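PDB 5LSI: kinetochore-associated protein NSL1 homolog from Homo sapiens, which forms part of the MIS12 complex, which is required for kinetochore formation and for normal chromosome alignment and segregation during mitosis. Local coordinates for residues K20-T24 with W72-S76; T24-Q28 with F57-Q62. All coordinates share one frame; numbering follows the deposited sequence.

Contact 1. Residues K20-T24 with W72-S76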
# COMPACT_ATOMS: atom_id res chain seq x y z
N LYS B 20 13.89 4.78 -1.45
CA LYS B 20 12.70 5.55 -1.77
C LYS B 20 12.28 5.35 -3.23
O LYS B 20 11.08 5.29 -3.53
CB LYS B 20 12.97 7.03 -1.49
CG LYS B 20 11.74 7.90 -1.35
CD LYS B 20 12.12 9.25 -0.75
CE LYS B 20 10.97 10.23 -0.81
NZ LYS B 20 11.32 11.53 -0.18
N ARG B 21 13.25 5.23 -4.14
CA ARG B 21 12.91 5.06 -5.55
C ARG B 21 12.24 3.72 -5.80
O ARG B 21 11.27 3.64 -6.56
CB ARG B 21 14.15 5.20 -6.42
CG ARG B 21 13.88 4.97 -7.90
CD ARG B 21 15.16 4.93 -8.70
NE ARG B 21 15.98 6.12 -8.48
CZ ARG B 21 17.19 6.30 -9.00
NH1 ARG B 21 17.73 5.37 -9.78
NH2 ARG B 21 17.86 7.42 -8.75
N ALA B 22 12.74 2.66 -5.16
CA ALA B 22 12.16 1.33 -5.36
C ALA B 22 10.72 1.27 -4.86
O ALA B 22 9.87 0.59 -5.46
CB ALA B 22 13.02 0.28 -4.67
N VAL B 23 10.42 1.96 -3.76
CA VAL B 23 9.04 2.03 -3.29
C VAL B 23 8.17 2.77 -4.30
O VAL B 23 7.05 2.35 -4.60
CB VAL B 23 8.98 2.69 -1.90
CG1 VAL B 23 7.53 2.89 -1.46
CG2 VAL B 23 9.73 1.85 -0.88
N THR B 24 8.68 3.88 -4.84
CA THR B 24 7.94 4.65 -5.83
C THR B 24 7.62 3.80 -7.06
O THR B 24 6.52 3.89 -7.62
CB THR B 24 8.73 5.89 -6.23
OG1 THR B 24 8.73 6.83 -5.14
CG2 THR B 24 8.14 6.56 -7.46
N TRP B 72 9.20 9.35 5.30
CA TRP B 72 9.30 9.39 3.84
C TRP B 72 9.63 10.79 3.34
O TRP B 72 10.57 10.98 2.56
CB TRP B 72 7.99 8.89 3.23
CG TRP B 72 7.88 9.07 1.75
CD1 TRP B 72 7.47 10.19 1.08
CD2 TRP B 72 8.15 8.08 0.74
NE1 TRP B 72 7.48 9.97 -0.27
CE2 TRP B 72 7.89 8.68 -0.51
CE3 TRP B 72 8.58 6.76 0.78
CZ2 TRP B 72 8.05 8.00 -1.71
CZ3 TRP B 72 8.75 6.08 -0.42
CH2 TRP B 72 8.48 6.70 -1.64
N GLN B 73 8.87 11.79 3.79
CA GLN B 73 9.02 13.14 3.27
C GLN B 73 10.35 13.77 3.66
O GLN B 73 10.77 14.74 3.01
CB GLN B 73 7.86 14.02 3.75
CG GLN B 73 7.71 14.09 5.26
CD GLN B 73 6.94 12.92 5.84
OE1 GLN B 73 6.86 11.85 5.24
NE2 GLN B 73 6.36 13.12 7.02
N GLU B 74 11.01 13.26 4.69
CA GLU B 74 12.27 13.83 5.14
C GLU B 74 13.49 13.04 4.67
O GLU B 74 14.62 13.40 5.03
CB GLU B 74 12.28 13.92 6.67
CG GLU B 74 12.41 12.59 7.39
CD GLU B 74 12.38 12.74 8.90
OE1 GLU B 74 11.95 11.79 9.59
OE2 GLU B 74 12.78 13.81 9.40
N ALA B 75 13.30 11.99 3.88
CA ALA B 75 14.39 11.18 3.37
C ALA B 75 14.57 11.42 1.87
O ALA B 75 13.86 12.22 1.25
CB ALA B 75 14.13 9.70 3.66
N SER B 76 15.53 10.71 1.29
CA SER B 76 15.86 10.89 -0.12
C SER B 76 16.16 9.55 -0.79
O SER B 76 16.98 8.77 -0.30
CB SER B 76 17.05 11.84 -0.28
OG SER B 76 16.83 13.05 0.43
O HOH W 1 16.11 6.22 -0.74
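K20 lies over the indole of W72 and ends among the carbonyls of the turn that W72 begins, so one lysine serves both an aromatic face and a polar backbone. The aliphatic part lies over the face: K20 CG stands 3.6 Å from the centroid of the W72 six-membered ring, a CH-pi contact, and CE passes over the same face farther along. Because CG is anti to the backbone N (chi1 -161°) and the rest of the chain is extended, the ammonium is carried on to the five-membered ring, where K20 NZ makes a cation-pi contact 4.3 Å from the W72 centroid.

Hydrogen bonds fix that charged end. K20 NZ donates to W72 O at 2.9 Å and to A75 O at 3.0 Å, the second from above the carbonyl plane. W72 O is gripped twice, since A75 N, closing the type I turn W72 to A75, reaches it from the opposite face to NZ. Water 1 accepts from K20 N and donates to S76 O, tying the helix start to the end of this fragment.

The helix meets the far end of the indole with one apolar and one polar group. V23 CG1 touches W72 CZ3 obliquely at 3.6 Å, a branched side chain suited to the inner side of the helix, while T24 OG1 meets the six-membered ring at its edge, in plane, and also donates to K20 O within its own helix.

W72 and V23 both rest on I65 of strand 65-67. The contact thus fastens the type I beta turn near the end of this N-terminal fragment of NSL1 to the first turn of helix 20-35, through a lysine-tryptophan cation-pi pair.

Contact 2. Residues T24-Q28 with F57-Q62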
# COMPACT_ATOMS: atom_id res chain seq x y z
N THR B 24 8.68 3.88 -4.84
CA THR B 24 7.94 4.65 -5.83
C THR B 24 7.62 3.80 -7.06
O THR B 24 6.52 3.89 -7.62
CB THR B 24 8.73 5.89 -6.23
OG1 THR B 24 8.73 6.83 -5.14
CG2 THR B 24 8.14 6.56 -7.46
N GLU B 25 8.57 2.97 -7.49
CA GLU B 25 8.34 2.13 -8.66
C GLU B 25 7.33 1.02 -8.35
O GLU B 25 6.49 0.69 -9.20
CB GLU B 25 9.67 1.56 -9.15
CG GLU B 25 10.62 2.67 -9.60
CD GLU B 25 11.98 2.17 -10.06
OE1 GLU B 25 12.43 1.11 -9.60
OE2 GLU B 25 12.60 2.87 -10.90
N MET B 26 7.40 0.45 -7.15
CA MET B 26 6.39 -0.50 -6.71
C MET B 26 5.00 0.13 -6.69
O MET B 26 4.02 -0.50 -7.12
CB MET B 26 6.75 -1.04 -5.33
CG MET B 26 5.63 -1.76 -4.62
SD MET B 26 5.96 -1.94 -2.85
CE MET B 26 5.95 -0.24 -2.31
N LEU B 27 4.89 1.36 -6.20
CA LEU B 27 3.60 2.04 -6.17
C LEU B 27 3.08 2.30 -7.58
O LEU B 27 1.87 2.25 -7.83
CB LEU B 27 3.70 3.36 -5.39
CG LEU B 27 3.96 3.21 -3.89
CD1 LEU B 27 4.05 4.57 -3.22
CD2 LEU B 27 2.88 2.37 -3.24
N GLN B 28 3.98 2.60 -8.53
CA GLN B 28 3.55 2.79 -9.91
C GLN B 28 2.93 1.52 -10.47
O GLN B 28 1.90 1.57 -11.16
CB GLN B 28 4.72 3.24 -10.78
CG GLN B 28 5.21 4.64 -10.46
CD GLN B 28 6.38 5.07 -11.32
OE1 GLN B 28 6.79 4.35 -12.23
NE2 GLN B 28 6.92 6.25 -11.04
N PHE B 57 -4.01 5.99 -1.68
CA PHE B 57 -3.26 4.73 -1.70
C PHE B 57 -1.77 4.98 -1.46
O PHE B 57 -1.16 4.34 -0.60
CB PHE B 57 -3.48 4.01 -3.03
CG PHE B 57 -2.58 2.83 -3.25
CD1 PHE B 57 -2.74 1.67 -2.51
CD2 PHE B 57 -1.57 2.88 -4.19
CE1 PHE B 57 -1.91 0.58 -2.71
CE2 PHE B 57 -0.73 1.79 -4.40
CZ PHE B 57 -0.90 0.65 -3.65
N GLU B 58 -1.19 5.92 -2.21
CA GLU B 58 0.24 6.19 -2.05
C GLU B 58 0.55 6.78 -0.68
O GLU B 58 1.59 6.47 -0.08
CB GLU B 58 0.72 7.12 -3.16
CG GLU B 58 0.73 6.47 -4.53
CD GLU B 58 1.08 7.44 -5.64
OE1 GLU B 58 0.97 8.67 -5.43
OE2 GLU B 58 1.46 6.97 -6.74
N SER B 59 -0.34 7.63 -0.15
CA SER B 59 -0.11 8.20 1.17
C SER B 59 -0.13 7.13 2.25
O SER B 59 0.71 7.14 3.16
CB SER B 59 -1.16 9.27 1.47
OG SER B 59 -0.99 10.38 0.61
N ALA B 60 -1.08 6.19 2.18
CA ALA B 60 -1.17 5.16 3.20
C ALA B 60 0.09 4.30 3.23
O ALA B 60 0.56 3.90 4.30
CB ALA B 60 -2.40 4.28 2.97
N VAL B 61 0.66 4.01 2.05
CA VAL B 61 1.90 3.24 2.01
C VAL B 61 3.06 4.07 2.54
O VAL B 61 3.83 3.61 3.39
CB VAL B 61 2.17 2.74 0.57
CG1 VAL B 61 3.54 2.09 0.49
CG2 VAL B 61 1.10 1.75 0.14
N GLN B 62 3.19 5.30 2.05
CA GLN B 62 4.34 6.13 2.40
C GLN B 62 4.36 6.46 3.89
O GLN B 62 5.43 6.47 4.52
CB GLN B 62 4.33 7.41 1.57
CG GLN B 62 4.65 7.19 0.11
CD GLN B 62 4.32 8.40 -0.75
OE1 GLN B 62 3.95 9.45 -0.23
NE2 GLN B 62 4.47 8.26 -2.06
O HOH W 2 4.51 6.44 -6.97
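L27 and E58 mark the closest backbone approach, 6.7 Å between their CA atoms, where the segments T24-Q28 and F57-Q62 run roughly antiparallel, their axes 11.0 Å apart at closest approach and 144° between directions. Their parent helices, 20-35 and 46-62, form a helical hairpin, and they pack here by a knob-into-hole contact.

The knob is L27, set among F57, E58, V61 and Q62. With CG anti to the carbonyl carbon (chi1 -67°), the branch leads on from a CB already aimed at the other helix and puts the fork in the hole. L27 CD2 enters the apolar part, 3.8 Å from V61 CG1 and equally close to F57 CE2, which it meets obliquely; within its own helix, V61 CG2 lies above one face of the F57 ring, toward its rim. L27 CD1 turns to the more polar flank, where it touches the aliphatic CG of E58 at 4.0 Å. A leucine suits this place because it can fill both halves at once, and an alanine here would probably open a gap between the helices, F57 CE2, the V61 methyls and E58 CG all losing the contact with the leucine methyls.

M26 CE adds a looser contact with V61 CG1, and M26 also packs on an apolar side chain of another protein's chain.

The polar residues of the flank are used differently. Extended Q62 brings its amide end, NE2, up to L27 CD1, whereas E58 packs through CB and CG with its carboxylate beyond. That carboxylate reaches water 2, which donates to E58 OE2 at 3.1 Å and, weakly, to T24 O across the helix pair.

Contact 2 is a buried contact between the two helices of the hairpin, whereas contact 1 is a surface contact that brings the turn near the end of this fragment onto the start of helix 20-35. Both use that helix and share T24, and their centres lie about 10 Å apart. Their chemistry follows their place: inside, leucine, valine and phenylalanine pack with no direct hydrogen bond between the segments; at the surface, a lysine combines CH-pi and cation-pi contacts with hydrogen bonds to backbone carbonyls. The two also meet directly, W72 NE1 packing 3.6 Å from Q62 CD, so the indole sits beside both helices. A chain of another protein sets apolar side chains on V23 and M26 and polar ones on F57 and V61.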